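Long-range contacts in Tol-Pal system protein TolB (Acinetobacter baumannii, PDB 7MX5), which probably acts in the periplasm as part of the Tol-Pal system, which supports outer membrane integrity and outer membrane invagination during cell division: residues 127-131 / 354-358; 313-318 / 330-335; 357-362 / 373-377. The contacts are given in a common frame with arbitrary orientation. Residue numbers count along the deposited sequence, not the author numbering.

Contact 1: 127-131 / 354-358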
ATOM      1  N   GLY A 127       4.460  -5.852 -17.832  1.00 32.84           N
ATOM      2  CA  GLY A 127       4.412  -7.223 -17.370  1.00 34.89           C
ATOM      3  C   GLY A 127       4.231  -7.379 -15.879  1.00 45.23           C
ATOM      4  O   GLY A 127       4.404  -8.488 -15.361  1.00 43.70           O
ATOM      5  N   ILE A 128       3.892  -6.304 -15.174  1.00 42.97           N
ATOM      6  CA  ILE A 128       3.723  -6.312 -13.728  1.00 36.77           C
ATOM      7  C   ILE A 128       2.266  -5.986 -13.433  1.00 34.09           C
ATOM      8  O   ILE A 128       1.717  -5.066 -14.039  1.00 35.13           O
ATOM      9  CB  ILE A 128       4.651  -5.304 -13.025  1.00 36.82           C
ATOM     10  CG1 ILE A 128       6.116  -5.636 -13.317  1.00 41.43           C
ATOM     11  CG2 ILE A 128       4.403  -5.289 -11.528  1.00 33.87           C
ATOM     12  CD1 ILE A 128       7.080  -4.533 -12.937  1.00 35.21           C
ATOM     13  N   PRO A 129       1.602  -6.716 -12.537  1.00 33.64           N
ATOM     14  CA  PRO A 129       0.201  -6.401 -12.219  1.00 44.72           C
ATOM     15  C   PRO A 129       0.052  -4.973 -11.713  1.00 38.10           C
ATOM     16  O   PRO A 129       0.807  -4.518 -10.850  1.00 35.15           O
ATOM     17  CB  PRO A 129      -0.164  -7.422 -11.135  1.00 37.78           C
ATOM     18  CG  PRO A 129       0.851  -8.499 -11.225  1.00 44.69           C
ATOM     19  CD  PRO A 129       2.068  -7.964 -11.908  1.00 27.38           C
ATOM     20  N   GLY A 130      -0.933  -4.266 -12.265  1.00 35.32           N
ATOM     21  CA  GLY A 130      -1.211  -2.919 -11.815  1.00 36.82           C
ATOM     22  C   GLY A 130      -1.784  -2.891 -10.413  1.00 32.38           C
ATOM     23  O   GLY A 130      -2.384  -3.853  -9.931  1.00 43.72           O
ATOM     24  N   ASP A 131      -1.591  -1.755  -9.740  1.00 36.50           N
ATOM     25  CA  ASP A 131      -2.046  -1.595  -8.365  1.00 41.13           C
ATOM     26  C   ASP A 131      -2.940  -0.372  -8.192  1.00 44.44           C
ATOM     27  O   ASP A 131      -3.114   0.104  -7.065  1.00 40.65           O
ATOM     28  CB  ASP A 131      -0.856  -1.519  -7.406  1.00 30.74           C
ATOM     29  CG  ASP A 131      -0.508  -2.866  -6.806  1.00 37.73           C
ATOM     30  OD1 ASP A 131      -1.330  -3.801  -6.915  1.00 45.28           O
ATOM     31  OD2 ASP A 131       0.588  -2.993  -6.223  1.00 40.45           O
ATOM     32  N   SER A 354       3.318  -2.142  -1.804  1.00 27.98           N
ATOM     33  CA  SER A 354       2.178  -2.413  -2.661  1.00 36.59           C
ATOM     34  C   SER A 354       2.241  -3.857  -3.160  1.00 27.97           C
ATOM     35  O   SER A 354       3.322  -4.450  -3.218  1.00 35.31           O
ATOM     36  CB  SER A 354       2.157  -1.450  -3.844  1.00 33.40           C
ATOM     37  OG  SER A 354       3.243  -1.690  -4.722  1.00 32.46           O
ATOM     38  N   PRO A 355       1.095  -4.450  -3.505  1.00 37.90           N
ATOM     39  CA  PRO A 355       1.095  -5.859  -3.939  1.00 34.89           C
ATOM     40  C   PRO A 355       2.078  -6.179  -5.055  1.00 38.68           C
ATOM     41  O   PRO A 355       2.621  -7.291  -5.080  1.00 36.32           O
ATOM     42  CB  PRO A 355      -0.354  -6.084  -4.388  1.00 41.61           C
ATOM     43  CG  PRO A 355      -1.154  -5.104  -3.608  1.00 42.05           C
ATOM     44  CD  PRO A 355      -0.269  -3.930  -3.291  1.00 40.37           C
ATOM     45  N   ASN A 356       2.332  -5.251  -5.976  1.00 31.06           N
ATOM     46  CA  ASN A 356       3.272  -5.507  -7.060  1.00 40.68           C
ATOM     47  C   ASN A 356       4.719  -5.221  -6.675  1.00 34.68           C
ATOM     48  O   ASN A 356       5.620  -5.471  -7.480  1.00 34.74           O
ATOM     49  CB  ASN A 356       2.891  -4.696  -8.308  1.00 33.12           C
ATOM     50  CG  ASN A 356       2.928  -3.191  -8.081  1.00 36.95           C
ATOM     51  OD1 ASN A 356       3.496  -2.700  -7.106  1.00 42.71           O
ATOM     52  ND2 ASN A 356       2.316  -2.449  -8.997  1.00 39.39           N
ATOM     53  N   GLY A 357       4.959  -4.701  -5.473  1.00 29.51           N
ATOM     54  CA  GLY A 357       6.311  -4.417  -5.039  1.00 37.12           C
ATOM     55  C   GLY A 357       6.972  -3.243  -5.722  1.00 41.17           C
ATOM     56  O   GLY A 357       8.163  -3.009  -5.497  1.00 37.62           O
ATOM     57  N   GLN A 358       6.242  -2.501  -6.554  1.00 39.05           N
ATOM     58  CA  GLN A 358       6.795  -1.332  -7.222  1.00 30.68           C
ATOM     59  C   GLN A 358       6.551  -0.040  -6.457  1.00 42.93           C
ATOM     60  O   GLN A 358       7.239   0.955  -6.713  1.00 38.05           O
ATOM     61  CB  GLN A 358       6.209  -1.203  -8.632  1.00 34.30           C
ATOM     62  CG  GLN A 358       6.374  -2.447  -9.490  1.00 34.54           C
ATOM     63  CD  GLN A 358       7.792  -2.983  -9.470  1.00 46.07           C
ATOM     64  OE1 GLN A 358       8.032  -4.121  -9.066  1.00 39.97           O
ATOM     65  NE2 GLN A 358       8.741  -2.164  -9.911  1.00 40.08           N
TER

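Contact 2: 313-318 / 330-335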
ATOM      1  N   GLY A 313       8.705 -11.417  -1.696  1.00 41.58           N
ATOM      2  CA  GLY A 313       9.592 -11.945  -0.680  1.00 42.06           C
ATOM      3  C   GLY A 313      11.063 -11.674  -0.891  1.00 51.63           C
ATOM      4  O   GLY A 313      11.892 -12.320  -0.240  1.00 51.25           O
ATOM      5  N   LYS A 314      11.420 -10.743  -1.774  1.00 42.90           N
ATOM      6  CA  LYS A 314      12.815 -10.423  -2.042  1.00 45.57           C
ATOM      7  C   LYS A 314      13.210  -9.023  -1.594  1.00 41.39           C
ATOM      8  O   LYS A 314      14.372  -8.641  -1.769  1.00 47.77           O
ATOM      9  CB  LYS A 314      13.122 -10.586  -3.537  1.00 49.84           C
ATOM     10  CG  LYS A 314      12.282 -11.633  -4.250  1.00 51.86           C
ATOM     11  CD  LYS A 314      13.119 -12.462  -5.211  1.00 69.93           C
ATOM     12  CE  LYS A 314      12.307 -13.608  -5.795  1.00 74.02           C
ATOM     13  NZ  LYS A 314      11.539 -14.337  -4.746  1.00 72.32           N
ATOM     14  N   LYS A 315      12.288  -8.247  -1.025  1.00 42.16           N
ATOM     15  CA  LYS A 315      12.568  -6.874  -0.632  1.00 28.35           C
ATOM     16  C   LYS A 315      12.061  -6.610   0.778  1.00 40.06           C
ATOM     17  O   LYS A 315      11.130  -7.265   1.257  1.00 39.16           O
ATOM     18  CB  LYS A 315      11.932  -5.865  -1.602  1.00 26.93           C
ATOM     19  CG  LYS A 315      12.243  -6.121  -3.067  1.00 33.32           C
ATOM     20  CD  LYS A 315      13.538  -5.442  -3.481  1.00 44.38           C
ATOM     21  CE  LYS A 315      13.742  -5.511  -4.987  1.00 52.26           C
ATOM     22  NZ  LYS A 315      15.183  -5.628  -5.348  1.00 36.84           N
ATOM     23  N   ILE A 316      12.683  -5.633   1.435  1.00 39.36           N
ATOM     24  CA  ILE A 316      12.304  -5.202   2.775  1.00 27.28           C
ATOM     25  C   ILE A 316      12.214  -3.683   2.776  1.00 33.35           C
ATOM     26  O   ILE A 316      13.198  -3.000   2.469  1.00 40.73           O
ATOM     27  CB  ILE A 316      13.307  -5.671   3.844  1.00 31.81           C
ATOM     28  CG1 ILE A 316      13.227  -7.186   4.038  1.00 40.81           C
ATOM     29  CG2 ILE A 316      13.054  -4.952   5.162  1.00 31.28           C
ATOM     30  CD1 ILE A 316      14.268  -7.728   4.998  1.00 34.97           C
ATOM     31  N   ALA A 317      11.042  -3.156   3.119  1.00 28.77           N
ATOM     32  CA  ALA A 317      10.873  -1.733   3.378  1.00 34.13           C
ATOM     33  C   ALA A 317      11.001  -1.498   4.875  1.00 30.86           C
ATOM     34  O   ALA A 317      10.323  -2.156   5.670  1.00 36.89           O
ATOM     35  CB  ALA A 317       9.520  -1.230   2.869  1.00 26.52           C
ATOM     36  N   LEU A 318      11.872  -0.568   5.258  1.00 27.55           N
ATOM     37  CA  LEU A 318      12.203  -0.385   6.662  1.00 39.27           C
ATOM     38  C   LEU A 318      12.466   1.087   6.941  1.00 31.36           C
ATOM     39  O   LEU A 318      12.486   1.924   6.035  1.00 26.49           O
ATOM     40  CB  LEU A 318      13.422  -1.224   7.060  1.00 33.36           C
ATOM     41  CG  LEU A 318      14.754  -0.827   6.414  1.00 36.09           C
ATOM     42  CD1 LEU A 318      15.905  -1.059   7.377  1.00 37.34           C
ATOM     43  CD2 LEU A 318      14.985  -1.588   5.115  1.00 24.03           C
ATOM     44  N   ALA A 330      13.945   3.025   3.617  1.00 35.85           N
ATOM     45  CA  ALA A 330      14.970   2.318   2.866  1.00 36.26           C
ATOM     46  C   ALA A 330      14.433   0.985   2.369  1.00 45.40           C
ATOM     47  O   ALA A 330      13.485   0.422   2.924  1.00 39.42           O
ATOM     48  CB  ALA A 330      16.232   2.092   3.710  1.00 34.09           C
ATOM     49  N   ILE A 331      15.061   0.485   1.307  1.00 37.76           N
ATOM     50  CA  ILE A 331      14.719  -0.795   0.700  1.00 41.08           C
ATOM     51  C   ILE A 331      15.980  -1.644   0.667  1.00 41.89           C
ATOM     52  O   ILE A 331      16.987  -1.243   0.071  1.00 48.10           O
ATOM     53  CB  ILE A 331      14.143  -0.625  -0.714  1.00 42.27           C
ATOM     54  CG1 ILE A 331      12.941   0.322  -0.701  1.00 34.18           C
ATOM     55  CG2 ILE A 331      13.754  -1.977  -1.296  1.00 34.05           C
ATOM     56  CD1 ILE A 331      11.803  -0.149   0.172  1.00 39.06           C
ATOM     57  N   GLN A 332      15.929  -2.811   1.303  1.00 37.25           N
ATOM     58  CA  GLN A 332      17.029  -3.764   1.280  1.00 38.10           C
ATOM     59  C   GLN A 332      16.623  -4.994   0.483  1.00 39.91           C
ATOM     60  O   GLN A 332      15.547  -5.559   0.709  1.00 35.88           O
ATOM     61  CB  GLN A 332      17.448  -4.175   2.693  1.00 33.02           C
ATOM     62  CG  GLN A 332      18.667  -5.090   2.717  1.00 33.45           C
ATOM     63  CD  GLN A 332      19.024  -5.571   4.109  1.00 44.63           C
ATOM     64  OE1 GLN A 332      19.609  -4.832   4.902  1.00 51.87           O
ATOM     65  NE2 GLN A 332      18.685  -6.819   4.409  1.00 51.25           N
ATOM     66  N   ASP A 333      17.480  -5.401  -0.448  1.00 37.73           N
ATOM     67  CA  ASP A 333      17.276  -6.643  -1.179  1.00 33.49           C
ATOM     68  C   ASP A 333      17.674  -7.817  -0.293  1.00 40.52           C
ATOM     69  O   ASP A 333      18.764  -7.829   0.284  1.00 44.25           O
ATOM     70  CB  ASP A 333      18.092  -6.643  -2.470  1.00 47.79           C
ATOM     71  CG  ASP A 333      17.543  -7.602  -3.508  1.00 51.20           C
ATOM     72  OD1 ASP A 333      17.818  -8.816  -3.403  1.00 48.09           O
ATOM     73  OD2 ASP A 333      16.833  -7.142  -4.428  1.00 52.36           O
ATOM     74  N   ILE A 334      16.782  -8.803  -0.180  1.00 46.49           N
ATOM     75  CA  ILE A 334      17.045  -9.934   0.704  1.00 37.49           C
ATOM     76  C   ILE A 334      18.124 -10.837   0.117  1.00 41.98           C
ATOM     77  O   ILE A 334      18.979 -11.359   0.844  1.00 45.93           O
ATOM     78  CB  ILE A 334      15.739 -10.704   0.979  1.00 41.74           C
ATOM     79  CG1 ILE A 334      14.827  -9.883   1.893  1.00 42.01           C
ATOM     80  CG2 ILE A 334      16.029 -12.062   1.600  1.00 46.61           C
ATOM     81  CD1 ILE A 334      13.365 -10.250   1.791  1.00 43.56           C
ATOM     82  N   ASN A 335      18.115 -11.022  -1.206  1.00 44.82           N
ATOM     83  CA  ASN A 335      19.075 -11.923  -1.836  1.00 43.23           C
ATOM     84  C   ASN A 335      20.501 -11.400  -1.717  1.00 51.65           C
ATOM     85  O   ASN A 335      21.435 -12.174  -1.475  1.00 42.69           O
ATOM     86  CB  ASN A 335      18.708 -12.131  -3.306  1.00 45.77           C
ATOM     87  CG  ASN A 335      17.999 -13.447  -3.550  1.00 70.91           C
ATOM     88  OD1 ASN A 335      17.091 -13.824  -2.808  1.00 61.74           O
ATOM     89  ND2 ASN A 335      18.411 -14.157  -4.596  1.00 74.72           N
TER

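Contact 3: 357-362 / 373-377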
ATOM      1  N   GLY A 357       4.959  -4.701  -5.473  1.00 29.51           N
ATOM      2  CA  GLY A 357       6.311  -4.417  -5.039  1.00 37.12           C
ATOM      3  C   GLY A 357       6.972  -3.243  -5.722  1.00 41.17           C
ATOM      4  O   GLY A 357       8.163  -3.009  -5.497  1.00 37.62           O
ATOM      5  N   GLN A 358       6.242  -2.501  -6.554  1.00 39.05           N
ATOM      6  CA  GLN A 358       6.795  -1.332  -7.222  1.00 30.68           C
ATOM      7  C   GLN A 358       6.551  -0.040  -6.457  1.00 42.93           C
ATOM      8  O   GLN A 358       7.239   0.955  -6.713  1.00 38.05           O
ATOM      9  CB  GLN A 358       6.209  -1.203  -8.632  1.00 34.30           C
ATOM     10  CG  GLN A 358       6.374  -2.447  -9.490  1.00 34.54           C
ATOM     11  CD  GLN A 358       7.792  -2.983  -9.470  1.00 46.07           C
ATOM     12  OE1 GLN A 358       8.032  -4.121  -9.066  1.00 39.97           O
ATOM     13  NE2 GLN A 358       8.741  -2.164  -9.911  1.00 40.08           N
ATOM     14  N   MET A 359       5.597  -0.032  -5.530  1.00 35.59           N
ATOM     15  CA  MET A 359       5.262   1.144  -4.745  1.00 29.57           C
ATOM     16  C   MET A 359       5.437   0.844  -3.261  1.00 33.67           C
ATOM     17  O   MET A 359       5.531  -0.314  -2.846  1.00 33.04           O
ATOM     18  CB  MET A 359       3.821   1.599  -5.013  1.00 37.79           C
ATOM     19  CG  MET A 359       3.596   2.232  -6.378  1.00 39.41           C
ATOM     20  SD  MET A 359       4.389   3.838  -6.554  1.00 49.56           S
ATOM     21  CE  MET A 359       4.064   4.188  -8.279  1.00 40.84           C
ATOM     22  N   VAL A 360       5.476   1.906  -2.463  1.00 28.41           N
ATOM     23  CA  VAL A 360       5.546   1.786  -1.010  1.00 29.65           C
ATOM     24  C   VAL A 360       4.878   3.011  -0.402  1.00 38.96           C
ATOM     25  O   VAL A 360       5.081   4.139  -0.861  1.00 36.16           O
ATOM     26  CB  VAL A 360       7.002   1.626  -0.520  1.00 29.12           C
ATOM     27  CG1 VAL A 360       7.867   2.777  -1.002  1.00 36.98           C
ATOM     28  CG2 VAL A 360       7.050   1.517   0.998  1.00 39.06           C
ATOM     29  N   VAL A 361       4.064   2.783   0.624  1.00 36.09           N
ATOM     30  CA  VAL A 361       3.365   3.855   1.320  1.00 27.73           C
ATOM     31  C   VAL A 361       3.933   3.972   2.727  1.00 30.63           C
ATOM     32  O   VAL A 361       4.341   2.980   3.344  1.00 30.44           O
ATOM     33  CB  VAL A 361       1.837   3.621   1.347  1.00 32.92           C
ATOM     34  CG1 VAL A 361       1.490   2.390   2.173  1.00 23.83           C
ATOM     35  CG2 VAL A 361       1.106   4.853   1.870  1.00 35.85           C
ATOM     36  N   TYR A 362       3.982   5.205   3.226  1.00 23.43           N
ATOM     37  CA  TYR A 362       4.506   5.477   4.557  1.00 29.20           C
ATOM     38  C   TYR A 362       3.928   6.795   5.045  1.00 32.19           C
ATOM     39  O   TYR A 362       3.434   7.607   4.258  1.00 32.57           O
ATOM     40  CB  TYR A 362       6.040   5.518   4.564  1.00 28.05           C
ATOM     41  CG  TYR A 362       6.632   6.600   3.689  1.00 28.91           C
ATOM     42  CD1 TYR A 362       6.696   6.450   2.309  1.00 27.70           C
ATOM     43  CD2 TYR A 362       7.127   7.775   4.242  1.00 38.43           C
ATOM     44  CE1 TYR A 362       7.235   7.437   1.506  1.00 42.23           C
ATOM     45  CE2 TYR A 362       7.668   8.767   3.447  1.00 37.26           C
ATOM     46  CZ  TYR A 362       7.720   8.592   2.080  1.00 37.31           C
ATOM     47  OH  TYR A 362       8.254   9.577   1.282  1.00 48.25           O
ATOM     48  N   SER A 373       2.603   9.246   2.085  1.00 33.34           N
ATOM     49  CA  SER A 373       3.382   9.383   0.865  1.00 39.86           C
ATOM     50  C   SER A 373       3.544   8.018   0.216  1.00 28.71           C
ATOM     51  O   SER A 373       3.807   7.024   0.898  1.00 31.81           O
ATOM     52  CB  SER A 373       4.758  10.000   1.141  1.00 41.56           C
ATOM     53  OG  SER A 373       4.702  11.415   1.091  1.00 46.48           O
ATOM     54  N   ILE A 374       3.377   7.974  -1.103  1.00 38.43           N
ATOM     55  CA  ILE A 374       3.566   6.759  -1.886  1.00 38.27           C
ATOM     56  C   ILE A 374       4.729   6.999  -2.836  1.00 39.79           C
ATOM     57  O   ILE A 374       4.716   7.961  -3.614  1.00 45.67           O
ATOM     58  CB  ILE A 374       2.296   6.362  -2.655  1.00 34.61           C
ATOM     59  CG1 ILE A 374       1.316   5.651  -1.724  1.00 38.93           C
ATOM     60  CG2 ILE A 374       2.642   5.460  -3.827  1.00 30.62           C
ATOM     61  CD1 ILE A 374      -0.134   5.837  -2.103  1.00 42.28           C
ATOM     62  N   MET A 375       5.736   6.132  -2.767  1.00 42.56           N
ATOM     63  CA  MET A 375       6.941   6.278  -3.567  1.00 39.01           C
ATOM     64  C   MET A 375       7.205   5.002  -4.349  1.00 41.00           C
ATOM     65  O   MET A 375       6.965   3.897  -3.853  1.00 35.82           O
ATOM     66  CB  MET A 375       8.156   6.603  -2.693  1.00 30.01           C
ATOM     67  CG  MET A 375       8.505   8.075  -2.666  1.00 46.91           C
ATOM     68  SD  MET A 375      10.208   8.415  -2.196  1.00 39.36           S
ATOM     69  CE  MET A 375      11.061   8.047  -3.721  1.00 38.34           C
ATOM     70  N   SER A 376       7.691   5.163  -5.575  1.00 43.95           N
ATOM     71  CA  SER A 376       8.192   4.023  -6.323  1.00 35.57           C
ATOM     72  C   SER A 376       9.475   3.511  -5.679  1.00 41.04           C
ATOM     73  O   SER A 376      10.273   4.280  -5.135  1.00 38.88           O
ATOM     74  CB  SER A 376       8.443   4.405  -7.782  1.00 38.91           C
ATOM     75  OG  SER A 376       9.429   5.417  -7.883  1.00 39.62           O
ATOM     76  N   THR A 377       9.667   2.192  -5.735  1.00 40.29           N
ATOM     77  CA  THR A 377      10.794   1.582  -5.038  1.00 37.22           C
ATOM     78  C   THR A 377      12.138   1.954  -5.653  1.00 44.36           C
ATOM     79  O   THR A 377      13.173   1.753  -5.008  1.00 39.56           O
ATOM     80  CB  THR A 377      10.638   0.062  -5.011  1.00 35.63           C
ATOM     81  OG1 THR A 377      10.591  -0.443  -6.351  1.00 52.03           O
ATOM     82  CG2 THR A 377       9.363  -0.324  -4.279  1.00 38.49           C
TER
HETATM   83  O   HOH W   1       7.824  12.646   1.131  1.00 62.79           O

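Contact 1: 127-131 / 354-358
The side chain of Asn356 lies against Ile128, with Ile128 CG2 3.6 Å from Asn356 CB. Asn356 belongs to a type I beta turn, Ser354 to Gly357, in the beta-propeller of TolB. Residues 127-131 follow helix 110-126 and lead toward strand 135-141, so the contact joins the segment after this helix to a propeller turn. Two hydrogen bonds cross it, and Asn356 donates both. Its side-chain amide gives one, from Asn356 ND2 to Pro129 O at 3.2 Å. Its backbone gives the other, from Asn356 N to Asp131 OD2 at 2.9 Å. The carboxylate of Asp131 thus accepts from the backbone of the turn. Asp131 OD2 also lies 3.2 Å from Pro355 CD.

The turn is also bonded within itself. Gly357 N closes it on Ser354 O at 2.8 Å. Gly357 has positive phi, a conformation that glycine adopts easily at the end of such a turn. Gly127 has positive phi too, where the chain leaves helix 110-126. Ile128 CD1 also reaches Gln358 CD at 3.9 Å, and Tyr122 of the helix touches both Ile128 and Gln358. On the propeller side, Trp397 of strand 391-397 packs on Ser354 and Pro355. The carbonyl of the Asn356 amide is engaged within its own segment. Asn356 OD1 accepts from Gln358 N at 2.8 Å, which makes an Asx turn, and from Ser354 OG at 2.6 Å.

Contact 2: 313-318 / 330-335
Ala317 CB packs on Ile331 CD1 at 3.7 Å in a buried apolar contact, and Phe353 touches both residues. On the other face Leu318 CD2 lies 4.1 Å from Ala330 CB. Further out on that side, Ile316 CG1 is 3.8 Å from Ile334 CG1. The two strands form an antiparallel beta hairpin, the middle pair of a four-stranded propeller blade. Ile316 and Gln332 exchange two backbone hydrogen bonds, both 3.0 Å: Ile316 N to Gln332 O and Gln332 N to Ile316 O. Leu318 and Ala330 form a second such pair. Past the strand end, Ile334 N donates to Lys314 O at 2.9 Å. Gln332 NE2 bonds to Leu297 O, outside the hairpin. At the polar edge Lys315 NZ forms a salt bridge with Asp333 OD2, modelled very short at 2.4 Å. The chemistry is thus divided: main-chain bonds pair the strands, and opposite charges join the side chains of the non-hydrogen-bonded pair Lys315 and Asp333.

Contact 3: 357-362 / 373-377
Val360 and Met375 satisfy each other's backbone: Val360 N donates to Met375 O, and Met375 N to Val360 O, both at 2.8 Å. Tyr362 and Ser373 do the same, with Tyr362 N to Ser373 O at 3.0 Å and Ser373 N to Tyr362 O at 2.8 Å. Thr377 N donates to Gln358 O at 2.9 Å, just outside both strands. The backbones of Val361 and Ile374 bond outward, to Ser352 and Met383. This antiparallel hairpin supplies two neighbouring strands of a beta-propeller blade. Between the hydrogen-bonded pairs, Val361 CG2 packs on Ile374 CG1 at 3.7 Å. On the same face Met359 SD reaches diagonally to Ile374 CG2 at 3.6 Å. Trp397 touches all three. Ser373 CB sits over the Tyr362 ring in a CH-pi contact, 3.8 Å from its centroid. Ser373 OG is hydrogen-bonded to Asn384 OD1, and Ser376 OG to Asp378 OD1 and Phe381 N. A water is hydrogen-bonded to Tyr362 OH at 3.1 Å and donates a weak bond to Ser373 OG at 3.4 Å.

Contacts 1 and 3 share Gly357 and Gln358, and their centres are 10 Å apart. The turn that meets residues 127-131 therefore runs straight into the hairpin of contact 3. Ser354 OG, 3.0 Å from Met359 N, probably hydrogen-bonds across this junction. Contacts 2 and 3 are hairpins of separate blades, following one another in sequence, with centres 13 Å apart. They touch through packing of Ala317 CB on Val360 CG2 at 4.1 Å. Contact 2 lies within the long chain span closed by contact 1. Those two do not touch: their centres are 15 Å apart and their nearest atoms about 6 Å.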